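Local coordinates for 1-carboxybiuret hydrolase subunit AtzE (Pseudomonas sp., PDB 6C62), which hydrolyses 1-carboxybiuret to urea-1,3-dicarboxylate and ammonia, a step of atrazine degradation, as a member of the amidase family, at residues 36-41 and 160-165; 69-74 and 105-110; 88-93 and 318-323; 174-179 and 403-408; 373-378 and 419-424. All coordinates share one frame; numbering follows the deposited sequence.

How the contacts relate
Contacts 1, 2 and 4 gather on the mixed sheet of the amidase fold and its flanking helices, whereas 3 and 5 tie loops at its margins. Contact 2 falls within the chain span that contact 1 bridges; their centres are 13 Å apart, and they touch where F38 CE2 lies 3.7 Å from A72 CB. Strands 70-74 and 165-170 are neighbours in the sheet. K74 and S174, assigned by similarity to the catalytic machinery, bring contacts 2 and 4 together, with K74 NZ 4.2 Å from S174 CB. Contact 3 crosses contacts 1, 2 and 4 in sequence. Contacts 4 and 5 also alternate along the chain, with nearest atoms about 7 Å apart.

Contact 1 (36-41 and 160-165); sequences NAFTCR and AGQVPL
F38 and Q162 meet at the end of the large mixed sheet of the amidase fold, where edge strand 38-41 lies near the loop between helix 152-159 and strand 165-170. The phenyl ring presents its edge to the amide: F38 CE1 is 3.2 Å from Q162 OE1, which lies close to the ring plane, and F38 CD1 is 3.6 Å from that same oxygen. Ring and amide planes are 54° apart, so the two groups are not stacked. A37 adds its methyl, with CB 3.9 Å from Q162 OE1. This oxygen is buried and has no hydrogen-bonding partner in the model; its surroundings here are aromatic and aliphatic carbon.

The other end of the amide explains the placement. Q162 NE2 is hydrogen-bonded to T31 OG1 and D32 OD1, both in the last turn of helix 17-35, which fixes the amide's rotation and leaves OE1 turned to the ring. D32 also accepts from the backbone N of A37 and F38, thereby holding both sides of the contact. An extended Q162 chain beyond CG (chi2 163°) carries the amide across. On the F38 ring, Q162 CD comes no nearer than 4.1 Å, to CE1.

Contact 2 (69-74 and 105-110); sequences LPYAVK and QRLKAA
Strand 70-74 and helix 102-109 approach to 8.9 Å between Y71 CA and L107 CA, the nearest CA pair of the two segments. They belong to a beta-alpha-beta unit that continues into strand 113-118, and the contact packs its helix on its first strand.

Y71 and L107 carry nearly all of it. The methyl CD1 of L107 sits 3.5 Å from Y71 CE2 and 3.7 Å from Y71 CD2, approaching the ring obliquely. Farther out along the tyrosine, L107 CB is 3.9 Å from Y71 CZ, so the leucine follows one side of the ring from CD2 toward the hydroxyl. The Y71 ring leaves the strand with CG between the backbone N and the carbonyl carbon (chi1 75°), a torsion that directs it at the helix. V104 from the same helix and L114 and L165 from the adjoining strands pack around the tyrosine too. Replacing this tyrosine with an alanine would probably open a gap beneath L107 and leave its CD1 methyl without the ring it rests against. K108 contributes at the margin, its side chain leading away toward the exterior while its backbone N lies 4.1 Å from Y71 OH.

Contact 3 (88-93 and 318-323); sequences SKINRT and RIRPQD
I90 packs against R320 and D323, with its CG1 over one face of the R320 guanidinium. That carbon is 3.8 Å from R320 NE, displaced toward the rim of the flat group, and it also meets D323 CB at 4.0 Å. The isoleucine thus covers a charged pair formed within the other segment.

R320 grips D323 side-on, giving both NE and NH2 to the single oxygen OD2. The NE bond, 3.0 Å from R320 NE to D323 OD2, uses the anti lone pair, whereas NH2 comes from above the carboxylate plane, 39° out of it. A bend at chi3 (-62°) turns the arginine's end back to its own segment, which makes this grip possible. A leucine in its place would probably leave D323 OD2 without its charged mate and take away the flat surface under I90.

K89 runs alongside with CG 3.5 Å from D323 O. Its ammonium stays 4.4 Å from D323 OD1, beyond a direct salt bridge, and one water joins the two while also donating to Q322 O. Away from the annotated sites, a loop here packs on the 3-10 segment 321-323 that follows helix 314-319, and the loop's turn is introduced by an ST motif in which S88 OG accepts from N91 N.

Contact 4 (174-179 and 403-408); sequences SIRVPA and PVSFAG
R176 brings the edge of its guanidinium, not a face, to V404 and S405: both S405 OG and V404 CB lie near the plane of the group. At that edge, NH2 donates a weak hydrogen bond to S405 OG, 2.9 Å from R176 NH2 and bent to 144° at the hydrogen. On the neighbouring nitrogen the contact is apolar, V404 CB standing 3.8 Å from R176 NH1. S405 CB is 3.2 Å from R176 NH2, so the serine meets this nitrogen with its carbon as well as its oxygen.

With OG between its backbone N and carbonyl carbon (chi1 40°), S405 holds the oxygen at the NH2 end of the arginine. The arginine leaves its helix with CG beside the backbone N and then bends at chi3 (-71°), which turns the flat group to the other helix.

The contact lies in the buried core of the amidase fold, between helix 176-182 and helix 402-407. S174, two residues before R176, is by similarity the nucleophile that forms the acyl-ester intermediate of the amidase Ser-Ser-Lys machinery. The strongest partner of R176 is D170, whose OD2 forms a salt bridge with NE and also accepts from the backbone N of I175. NH1 is hydrogen-bonded to Q429 OE1 and T401 O. These bonds at NE, NH1 and NH2 probably limit the rotation of the buried guanidinium, and the D170 carboxylate is likely to offset its charge. R176 CZ, the centre of the group, remains 4.0 Å from S405 OG.

Contact 5 (373-378 and 419-424); sequences PISAPA and GENDGM
N421 reaches S375 from a type I' beta turn, N421 to M424, in the loop connecting strands 411-416 and 426-432; this antiparallel pair belongs to the large mixed sheet of the amidase fold. N421 CG stands opposite its backbone N (chi1 -165°), a setting that extends the amide to the loop 373-378. There ND2 donates to S375 OG, with 2.8 Å between N421 ND2 and S375 OG. The bond is nearly straight at 166°, and the oxygen lies in the amide plane. S375 is modelled in two conformers, and its contacts are those of the one described here.

The same nitrogen also bonds back within the turn, 2.9 Å from N421 ND2 to M424 O. This second bond is more bent, and ND2 stands above the carbonyl plane. The other end of the amide is tied through water: a single molecule accepts from S375 N and donates to N421 OD1. Together these bonds fix the rotation of the amide and close the turn against the serine. In this conformer S375 places OG beside its backbone N (chi1 -72°), and OG is also hydrogen-bonded to P425 O, just past the turn.

M424 supplies the apolar half. Bends at both chi2 and chi3 fold its chain so that the terminal methyl lies against A376, while N139, D142 and R145 pack around the same side chain. Its base rests on the serine, M424 CB being 3.9 Å from S375 CB, and its tip ends with CE 4.0 Å from A376 CB.

Contact 1 (36-41 and 160-165)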
# COMPACT_ATOMS: atom_id res chain seq x y z
N ASN A 36 -12.56 -34.76 -12.65
CA ASN A 36 -13.32 -33.56 -12.34
C ASN A 36 -12.42 -32.29 -12.31
O ASN A 36 -12.47 -31.51 -11.40
CB ASN A 36 -14.09 -33.73 -11.02
CG ASN A 36 -15.12 -32.63 -10.80
OD1 ASN A 36 -15.87 -32.33 -11.69
ND2 ASN A 36 -15.19 -32.08 -9.57
N ALA A 37 -11.57 -32.16 -13.32
CA ALA A 37 -10.73 -30.97 -13.49
C ALA A 37 -11.48 -29.85 -14.19
O ALA A 37 -11.19 -28.70 -13.88
CB ALA A 37 -9.48 -31.30 -14.26
N PHE A 38 -12.42 -30.13 -15.09
CA PHE A 38 -13.11 -29.09 -15.84
C PHE A 38 -14.45 -28.65 -15.26
O PHE A 38 -15.24 -29.48 -14.87
CB PHE A 38 -13.36 -29.52 -17.29
CG PHE A 38 -12.17 -29.38 -18.18
CD1 PHE A 38 -11.14 -30.30 -18.12
CD2 PHE A 38 -12.09 -28.33 -19.08
CE1 PHE A 38 -10.03 -30.19 -18.95
CE2 PHE A 38 -11.00 -28.19 -19.91
CZ PHE A 38 -9.94 -29.13 -19.84
N THR A 39 -14.75 -27.37 -15.23
CA THR A 39 -16.06 -26.88 -14.90
C THR A 39 -16.79 -26.36 -16.09
O THR A 39 -18.02 -26.09 -15.98
CB THR A 39 -16.03 -25.74 -13.85
OG1 THR A 39 -15.13 -24.67 -14.25
CG2 THR A 39 -15.57 -26.28 -12.51
N CYS A 40 -16.09 -26.13 -17.21
CA CYS A 40 -16.74 -25.69 -18.40
C CYS A 40 -15.92 -26.01 -19.63
O CYS A 40 -14.71 -25.93 -19.58
CB CYS A 40 -17.11 -24.25 -18.21
SG CYS A 40 -16.19 -23.10 -19.10
N ARG A 41 -16.55 -26.52 -20.65
CA ARG A 41 -15.83 -26.93 -21.88
C ARG A 41 -16.24 -25.99 -23.01
O ARG A 41 -17.41 -25.93 -23.36
CB ARG A 41 -16.13 -28.36 -22.25
CG ARG A 41 -15.76 -29.31 -21.15
CD ARG A 41 -16.10 -30.75 -21.54
NE ARG A 41 -16.32 -31.58 -20.35
CZ ARG A 41 -16.60 -32.90 -20.36
NH1 ARG A 41 -16.72 -33.59 -21.50
NH2 ARG A 41 -16.79 -33.52 -19.19
N ALA A 160 -3.43 -35.82 -16.13
CA ALA A 160 -4.35 -36.75 -16.78
C ALA A 160 -4.17 -36.77 -18.29
O ALA A 160 -4.91 -37.50 -18.94
CB ALA A 160 -5.79 -36.36 -16.46
N GLY A 161 -3.26 -35.98 -18.88
CA GLY A 161 -3.10 -35.90 -20.32
C GLY A 161 -4.22 -35.18 -21.08
O GLY A 161 -4.33 -35.33 -22.28
N GLN A 162 -5.06 -34.38 -20.39
CA GLN A 162 -6.18 -33.69 -21.07
C GLN A 162 -5.66 -32.48 -21.88
O GLN A 162 -6.11 -32.27 -22.99
CB GLN A 162 -7.26 -33.24 -20.09
CG GLN A 162 -7.97 -34.40 -19.36
CD GLN A 162 -8.74 -33.97 -18.11
OE1 GLN A 162 -8.64 -32.82 -17.70
NE2 GLN A 162 -9.54 -34.86 -17.52
N VAL A 163 -4.79 -31.69 -21.28
CA VAL A 163 -4.11 -30.61 -21.97
C VAL A 163 -2.65 -30.56 -21.57
O VAL A 163 -2.30 -31.02 -20.51
CB VAL A 163 -4.76 -29.20 -21.69
CG1 VAL A 163 -6.14 -29.15 -22.28
CG2 VAL A 163 -4.86 -28.91 -20.21
N PRO A 164 -1.80 -30.04 -22.45
CA PRO A 164 -0.38 -29.90 -22.18
C PRO A 164 0.02 -28.62 -21.37
O PRO A 164 1.11 -28.56 -20.87
CB PRO A 164 0.24 -29.83 -23.58
CG PRO A 164 -0.81 -29.16 -24.42
CD PRO A 164 -2.11 -29.73 -23.87
N LEU A 165 -0.89 -27.63 -21.27
CA LEU A 165 -0.65 -26.31 -20.67
C LEU A 165 -1.92 -25.91 -19.96
O LEU A 165 -3.03 -26.11 -20.47
CB LEU A 165 -0.36 -25.31 -21.78
CG LEU A 165 -0.31 -23.81 -21.42
CD1 LEU A 165 0.85 -23.48 -20.48
CD2 LEU A 165 -0.14 -22.99 -22.70

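Contact 2 (69-74 and 105-110)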
# COMPACT_ATOMS: atom_id res chain seq x y z
N LEU A 69 -1.87 -25.36 -29.94
CA LEU A 69 -1.62 -26.02 -28.64
C LEU A 69 -2.86 -25.89 -27.76
O LEU A 69 -3.31 -24.80 -27.47
CB LEU A 69 -0.41 -25.41 -27.94
CG LEU A 69 0.02 -26.15 -26.66
CD1 LEU A 69 0.77 -27.42 -27.00
CD2 LEU A 69 0.88 -25.32 -25.78
N PRO A 70 -3.46 -27.01 -27.35
CA PRO A 70 -4.59 -26.87 -26.42
C PRO A 70 -4.20 -26.46 -25.01
O PRO A 70 -3.12 -26.81 -24.51
CB PRO A 70 -5.15 -28.28 -26.36
CG PRO A 70 -4.62 -28.98 -27.54
CD PRO A 70 -3.27 -28.40 -27.76
N TYR A 71 -5.10 -25.70 -24.36
CA TYR A 71 -4.88 -25.25 -22.97
C TYR A 71 -6.23 -25.03 -22.31
O TYR A 71 -7.29 -25.01 -23.00
CB TYR A 71 -4.00 -24.01 -22.89
CG TYR A 71 -4.64 -22.74 -23.29
CD1 TYR A 71 -4.90 -22.46 -24.64
CD2 TYR A 71 -5.02 -21.77 -22.35
CE1 TYR A 71 -5.46 -21.27 -25.01
CE2 TYR A 71 -5.59 -20.56 -22.73
CZ TYR A 71 -5.79 -20.30 -24.05
OH TYR A 71 -6.43 -19.11 -24.49
N ALA A 72 -6.19 -25.01 -21.00
CA ALA A 72 -7.35 -24.64 -20.21
C ALA A 72 -6.94 -23.75 -19.07
O ALA A 72 -5.74 -23.66 -18.71
CB ALA A 72 -8.07 -25.88 -19.72
N VAL A 73 -7.92 -23.05 -18.47
CA VAL A 73 -7.58 -22.04 -17.42
C VAL A 73 -8.40 -22.21 -16.15
O VAL A 73 -9.59 -22.55 -16.19
CB VAL A 73 -7.77 -20.60 -17.98
CG1 VAL A 73 -6.87 -20.44 -19.23
CG2 VAL A 73 -9.21 -20.29 -18.33
N LYS A 74 -7.77 -21.97 -15.00
CA LYS A 74 -8.48 -21.91 -13.74
C LYS A 74 -9.68 -20.96 -13.87
O LYS A 74 -9.59 -19.90 -14.53
CB LYS A 74 -7.50 -21.41 -12.70
CG LYS A 74 -7.98 -21.47 -11.27
CD LYS A 74 -6.84 -21.01 -10.37
CE LYS A 74 -7.18 -21.21 -8.91
NZ LYS A 74 -5.99 -20.86 -8.08
N GLN A 105 -6.03 -13.66 -23.79
CA GLN A 105 -5.85 -12.93 -25.06
C GLN A 105 -4.45 -13.13 -25.63
O GLN A 105 -4.29 -13.34 -26.82
CB GLN A 105 -6.07 -11.41 -24.92
CG GLN A 105 -7.46 -10.95 -24.40
CD GLN A 105 -7.62 -9.43 -24.06
OE1 GLN A 105 -6.71 -8.56 -24.27
NE2 GLN A 105 -8.79 -9.12 -23.43
N ARG A 106 -3.43 -13.09 -24.77
CA ARG A 106 -2.04 -13.29 -25.23
C ARG A 106 -1.76 -14.73 -25.71
O ARG A 106 -1.05 -14.92 -26.71
CB ARG A 106 -1.07 -12.77 -24.18
CG ARG A 106 -1.16 -11.26 -24.11
CD ARG A 106 -0.22 -10.64 -23.14
NE ARG A 106 -0.48 -9.21 -22.97
CZ ARG A 106 0.24 -8.45 -22.14
NH1 ARG A 106 1.21 -8.97 -21.41
NH2 ARG A 106 -0.04 -7.16 -22.00
N LEU A 107 -2.35 -15.72 -25.03
CA LEU A 107 -2.18 -17.10 -25.45
C LEU A 107 -2.89 -17.31 -26.79
O LEU A 107 -2.38 -17.97 -27.67
CB LEU A 107 -2.65 -18.10 -24.41
CG LEU A 107 -1.74 -18.21 -23.15
CD1 LEU A 107 -2.39 -19.15 -22.13
CD2 LEU A 107 -0.34 -18.63 -23.47
N LYS A 108 -4.10 -16.78 -26.91
CA LYS A 108 -4.85 -16.81 -28.15
C LYS A 108 -4.03 -16.19 -29.34
O LYS A 108 -3.94 -16.82 -30.39
CB LYS A 108 -6.19 -16.09 -27.99
CG LYS A 108 -6.93 -16.01 -29.29
CD LYS A 108 -8.32 -15.43 -29.12
CE LYS A 108 -8.67 -14.48 -30.26
NZ LYS A 108 -9.80 -14.85 -31.21
N ALA A 109 -3.43 -15.02 -29.12
CA ALA A 109 -2.58 -14.34 -30.12
C ALA A 109 -1.38 -15.20 -30.49
O ALA A 109 -0.89 -15.08 -31.58
CB ALA A 109 -2.09 -12.95 -29.64
N ALA A 110 -0.86 -16.00 -29.55
CA ALA A 110 0.21 -16.91 -29.86
C ALA A 110 -0.25 -18.22 -30.55
O ALA A 110 0.57 -19.04 -30.86
CB ALA A 110 0.99 -17.23 -28.58

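Contact 3 (88-93 and 318-323)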
# COMPACT_ATOMS: atom_id res chain seq x y z
N SER A 88 -17.04 -20.64 -7.03
CA SER A 88 -18.09 -20.26 -6.17
C SER A 88 -19.43 -20.56 -6.80
O SER A 88 -19.56 -20.71 -8.03
CB SER A 88 -18.02 -18.77 -5.84
OG SER A 88 -18.52 -17.99 -6.96
N LYS A 89 -20.44 -20.66 -5.94
CA LYS A 89 -21.79 -20.55 -6.42
C LYS A 89 -22.34 -19.15 -6.40
O LYS A 89 -23.18 -18.83 -7.24
CB LYS A 89 -22.71 -21.59 -5.79
CG LYS A 89 -23.01 -21.48 -4.36
CD LYS A 89 -24.07 -22.54 -4.02
CE LYS A 89 -24.52 -22.26 -2.61
NZ LYS A 89 -25.16 -23.49 -2.07
N ILE A 90 -21.79 -18.29 -5.53
CA ILE A 90 -22.14 -16.88 -5.48
C ILE A 90 -22.05 -16.16 -6.82
O ILE A 90 -22.90 -15.39 -7.17
CB ILE A 90 -21.30 -16.19 -4.39
CG1 ILE A 90 -21.93 -16.47 -3.03
CG2 ILE A 90 -21.32 -14.67 -4.55
CD1 ILE A 90 -21.04 -16.18 -1.87
N ASN A 91 -21.00 -16.43 -7.58
CA ASN A 91 -20.78 -15.75 -8.86
C ASN A 91 -21.70 -16.25 -10.00
O ASN A 91 -21.68 -15.63 -11.07
CB ASN A 91 -19.34 -15.87 -9.33
CG ASN A 91 -18.37 -14.97 -8.55
OD1 ASN A 91 -18.73 -14.43 -7.52
ND2 ASN A 91 -17.12 -14.87 -9.04
N ARG A 92 -22.53 -17.26 -9.77
CA ARG A 92 -23.25 -17.88 -10.92
C ARG A 92 -24.16 -16.91 -11.67
O ARG A 92 -24.24 -16.99 -12.87
CB ARG A 92 -24.10 -19.08 -10.52
CG ARG A 92 -23.28 -20.34 -10.23
CD ARG A 92 -24.08 -21.31 -9.40
NE ARG A 92 -23.29 -22.47 -9.07
CZ ARG A 92 -23.75 -23.48 -8.32
NH1 ARG A 92 -25.03 -23.44 -7.84
NH2 ARG A 92 -22.97 -24.52 -8.13
N THR A 93 -24.74 -15.98 -10.94
CA THR A 93 -25.67 -15.04 -11.48
C THR A 93 -25.07 -13.75 -12.03
O THR A 93 -25.80 -12.89 -12.47
CB THR A 93 -26.73 -14.63 -10.38
OG1 THR A 93 -26.03 -14.12 -9.23
CG2 THR A 93 -27.61 -15.82 -9.98
N ARG A 318 -22.13 -10.65 4.78
CA ARG A 318 -23.18 -10.07 5.57
C ARG A 318 -24.59 -10.62 5.16
O ARG A 318 -25.41 -10.90 5.96
CB ARG A 318 -23.19 -8.56 5.44
CG ARG A 318 -22.07 -7.91 6.19
CD ARG A 318 -21.99 -6.44 5.83
NE ARG A 318 -21.16 -5.75 6.80
CZ ARG A 318 -20.53 -4.60 6.58
NH1 ARG A 318 -20.60 -4.01 5.40
NH2 ARG A 318 -19.79 -4.07 7.53
N ILE A 319 -24.82 -10.77 3.88
CA ILE A 319 -26.15 -11.05 3.39
C ILE A 319 -26.38 -12.53 3.01
O ILE A 319 -27.50 -13.01 3.13
CB ILE A 319 -26.49 -10.17 2.15
CG1 ILE A 319 -25.59 -10.53 0.98
CG2 ILE A 319 -26.41 -8.67 2.44
CD1 ILE A 319 -26.01 -10.03 -0.37
N ARG A 320 -25.33 -13.27 2.62
CA ARG A 320 -25.46 -14.67 2.23
C ARG A 320 -24.33 -15.59 2.63
O ARG A 320 -23.75 -16.37 1.83
CB ARG A 320 -25.71 -14.77 0.72
CG ARG A 320 -24.58 -14.21 -0.12
CD ARG A 320 -24.99 -13.93 -1.56
NE ARG A 320 -25.40 -15.12 -2.27
CZ ARG A 320 -25.61 -15.18 -3.58
NH1 ARG A 320 -25.46 -14.10 -4.33
NH2 ARG A 320 -26.00 -16.33 -4.11
N PRO A 321 -24.02 -15.61 3.93
CA PRO A 321 -22.89 -16.42 4.39
C PRO A 321 -23.07 -17.94 4.12
O PRO A 321 -22.12 -18.69 3.96
CB PRO A 321 -22.85 -16.13 5.89
CG PRO A 321 -24.24 -15.65 6.24
CD PRO A 321 -24.70 -14.87 5.04
N GLN A 322 -24.33 -18.37 4.11
CA GLN A 322 -24.66 -19.77 3.86
C GLN A 322 -24.36 -20.24 2.43
O GLN A 322 -24.31 -21.46 2.16
CB GLN A 322 -26.15 -20.04 4.19
CG GLN A 322 -27.13 -19.49 3.16
CD GLN A 322 -27.45 -18.00 3.26
OE1 GLN A 322 -26.95 -17.23 4.11
NE2 GLN A 322 -28.29 -17.58 2.38
N ASP A 323 -24.19 -19.30 1.51
CA ASP A 323 -23.81 -19.62 0.13
C ASP A 323 -22.33 -19.76 -0.13
O ASP A 323 -21.96 -20.16 -1.24
CB ASP A 323 -24.40 -18.58 -0.77
CG ASP A 323 -25.95 -18.66 -0.85
OD1 ASP A 323 -26.55 -19.67 -0.43
OD2 ASP A 323 -26.54 -17.70 -1.35
O HOH W 1 -26.32 -22.35 0.35

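Contact 4 (174-179 and 403-408)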
# COMPACT_ATOMS: atom_id res chain seq x y z
N SER A 174 -0.55 -21.68 -4.56
CA SER A 174 -1.56 -22.38 -5.34
C SER A 174 -1.24 -22.81 -6.77
O SER A 174 -2.10 -23.45 -7.40
CB SER A 174 -2.86 -21.57 -5.30
OG SER A 174 -3.44 -21.78 -4.01
N ILE A 175 -0.05 -22.49 -7.29
CA ILE A 175 0.48 -23.12 -8.49
C ILE A 175 1.47 -24.21 -8.10
O ILE A 175 1.43 -25.35 -8.62
CB ILE A 175 1.20 -22.11 -9.40
CG1 ILE A 175 0.18 -21.28 -10.17
CG2 ILE A 175 2.16 -22.78 -10.40
CD1 ILE A 175 0.76 -20.04 -10.87
N ARG A 176 2.36 -23.85 -7.20
CA ARG A 176 3.40 -24.77 -6.74
C ARG A 176 2.85 -26.01 -6.04
O ARG A 176 3.39 -27.10 -6.23
CB ARG A 176 4.41 -23.98 -5.87
CG ARG A 176 5.15 -22.95 -6.68
CD ARG A 176 5.78 -21.95 -5.71
NE ARG A 176 4.77 -21.11 -5.08
CZ ARG A 176 4.98 -20.37 -3.98
NH1 ARG A 176 6.14 -20.43 -3.38
NH2 ARG A 176 4.03 -19.57 -3.49
N VAL A 177 1.80 -25.89 -5.24
CA VAL A 177 1.24 -27.03 -4.54
C VAL A 177 0.64 -28.10 -5.52
O VAL A 177 1.02 -29.30 -5.44
CB VAL A 177 0.24 -26.59 -3.44
CG1 VAL A 177 -0.51 -27.78 -2.83
CG2 VAL A 177 0.99 -25.81 -2.32
N PRO A 178 -0.26 -27.72 -6.44
CA PRO A 178 -0.73 -28.72 -7.40
C PRO A 178 0.33 -29.24 -8.35
O PRO A 178 0.26 -30.39 -8.74
CB PRO A 178 -1.87 -28.02 -8.17
CG PRO A 178 -1.79 -26.60 -7.79
CD PRO A 178 -0.98 -26.44 -6.53
N ALA A 179 1.31 -28.43 -8.73
CA ALA A 179 2.41 -28.94 -9.50
C ALA A 179 3.12 -30.05 -8.72
O ALA A 179 3.40 -31.13 -9.27
CB ALA A 179 3.41 -27.84 -9.84
N PRO A 403 6.25 -18.49 2.55
CA PRO A 403 7.29 -17.44 2.77
C PRO A 403 7.86 -16.86 1.47
O PRO A 403 8.26 -15.70 1.43
CB PRO A 403 8.40 -18.21 3.51
CG PRO A 403 7.74 -19.46 4.09
CD PRO A 403 6.65 -19.79 3.12
N VAL A 404 7.88 -17.64 0.41
CA VAL A 404 8.57 -17.26 -0.82
C VAL A 404 7.75 -16.33 -1.73
O VAL A 404 8.25 -15.30 -2.23
CB VAL A 404 8.98 -18.54 -1.61
CG1 VAL A 404 9.68 -18.15 -2.90
CG2 VAL A 404 9.84 -19.46 -0.73
N SER A 405 6.48 -16.64 -1.90
CA SER A 405 5.57 -15.75 -2.61
C SER A 405 5.36 -14.39 -1.92
O SER A 405 5.05 -13.42 -2.56
CB SER A 405 4.23 -16.47 -2.89
OG SER A 405 3.88 -17.22 -1.78
N PHE A 406 5.60 -14.32 -0.61
CA PHE A 406 5.39 -13.08 0.11
C PHE A 406 6.43 -12.00 -0.30
O PHE A 406 6.13 -10.81 -0.36
CB PHE A 406 5.45 -13.35 1.60
CG PHE A 406 5.00 -12.19 2.43
CD1 PHE A 406 3.76 -11.58 2.19
CD2 PHE A 406 5.81 -11.66 3.42
CE1 PHE A 406 3.36 -10.46 2.91
CE2 PHE A 406 5.40 -10.54 4.12
CZ PHE A 406 4.17 -9.98 3.92
N ALA A 407 7.65 -12.48 -0.60
CA ALA A 407 8.69 -11.67 -1.19
C ALA A 407 8.52 -11.51 -2.69
O ALA A 407 9.18 -10.63 -3.29
CB ALA A 407 10.05 -12.24 -0.88
N GLY A 408 7.70 -12.34 -3.35
CA GLY A 408 7.41 -12.16 -4.78
C GLY A 408 8.49 -12.71 -5.69
O GLY A 408 8.54 -12.32 -6.85

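Contact 5 (373-378 and 419-424)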
# COMPACT_ATOMS: atom_id res chain seq x y z
N PRO A 373 5.26 -30.26 2.09
CA PRO A 373 5.90 -31.05 3.17
C PRO A 373 5.80 -32.56 2.95
O PRO A 373 6.70 -33.27 3.36
CB PRO A 373 5.17 -30.64 4.43
CG PRO A 373 4.25 -29.56 4.05
CD PRO A 373 4.11 -29.51 2.57
N ILE A 374 4.74 -33.00 2.29
CA ILE A 374 4.47 -34.37 1.96
C ILE A 374 3.80 -34.45 0.55
O ILE A 374 3.36 -33.42 -0.01
CB ILE A 374 3.47 -34.99 2.98
CG1 ILE A 374 2.17 -34.16 3.06
CG2 ILE A 374 4.03 -35.04 4.39
CD1 ILE A 374 1.01 -34.88 3.67
N SER A 375 3.69 -35.66 0.02
CA SER A 375 2.91 -35.93 -1.19
C SER A 375 1.41 -35.95 -0.90
O SER A 375 1.01 -35.87 0.26
CB SER A 375 3.35 -37.25 -1.81
OG SER A 375 4.63 -37.07 -2.36
N ALA A 376 0.59 -36.11 -1.94
CA ALA A 376 -0.83 -35.91 -1.82
C ALA A 376 -1.50 -36.79 -0.75
O ALA A 376 -1.39 -38.00 -0.82
CB ALA A 376 -1.50 -36.11 -3.16
N PRO A 377 -2.17 -36.17 0.25
CA PRO A 377 -2.93 -36.95 1.19
C PRO A 377 -4.29 -37.39 0.61
O PRO A 377 -4.68 -36.92 -0.51
CB PRO A 377 -3.09 -36.00 2.35
CG PRO A 377 -3.07 -34.66 1.76
CD PRO A 377 -2.02 -34.77 0.70
N ALA A 378 -4.96 -38.28 1.32
CA ALA A 378 -6.30 -38.74 0.92
C ALA A 378 -7.29 -37.57 0.91
O ALA A 378 -7.23 -36.68 1.72
CB ALA A 378 -6.83 -39.83 1.92
N GLY A 419 11.76 -42.29 -3.90
CA GLY A 419 11.60 -43.73 -3.76
C GLY A 419 10.69 -44.33 -2.71
O GLY A 419 10.09 -45.38 -2.95
N GLU A 420 10.58 -43.75 -1.54
CA GLU A 420 9.92 -44.53 -0.45
C GLU A 420 8.48 -44.05 -0.26
O GLU A 420 8.04 -43.87 0.84
CB GLU A 420 10.77 -44.43 0.83
CG GLU A 420 10.83 -45.72 1.65
CD GLU A 420 11.68 -46.82 1.00
OE1 GLU A 420 12.69 -46.46 0.38
OE2 GLU A 420 11.35 -48.03 1.11
N ASN A 421 7.75 -43.84 -1.34
CA ASN A 421 6.66 -42.85 -1.27
C ASN A 421 5.40 -43.24 -1.99
O ASN A 421 4.64 -42.36 -2.45
CB ASN A 421 7.22 -41.52 -1.79
CG ASN A 421 6.36 -40.34 -1.45
OD1 ASN A 421 5.98 -40.15 -0.30
ND2 ASN A 421 6.08 -39.51 -2.43
N ASP A 422 5.15 -44.56 -2.06
CA ASP A 422 3.94 -45.13 -2.71
C ASP A 422 3.77 -44.72 -4.19
O ASP A 422 2.65 -44.64 -4.70
CB ASP A 422 2.66 -44.79 -1.93
CG ASP A 422 2.69 -45.33 -0.52
OD1 ASP A 422 3.55 -44.84 0.24
OD2 ASP A 422 1.90 -46.22 -0.16
N GLY A 423 4.88 -44.48 -4.87
CA GLY A 423 4.86 -44.01 -6.25
C GLY A 423 4.30 -42.61 -6.48
O GLY A 423 4.04 -42.28 -7.63
N MET A 424 4.10 -41.80 -5.44
CA MET A 424 3.51 -40.45 -5.61
C MET A 424 4.60 -39.40 -5.81
O MET A 424 5.72 -39.51 -5.27
CB MET A 424 2.60 -40.08 -4.44
CG MET A 424 1.34 -40.93 -4.30
SD MET A 424 0.25 -40.82 -5.72
CE MET A 424 -0.51 -39.21 -5.52
O HOH W 2 5.19 -37.86 1.35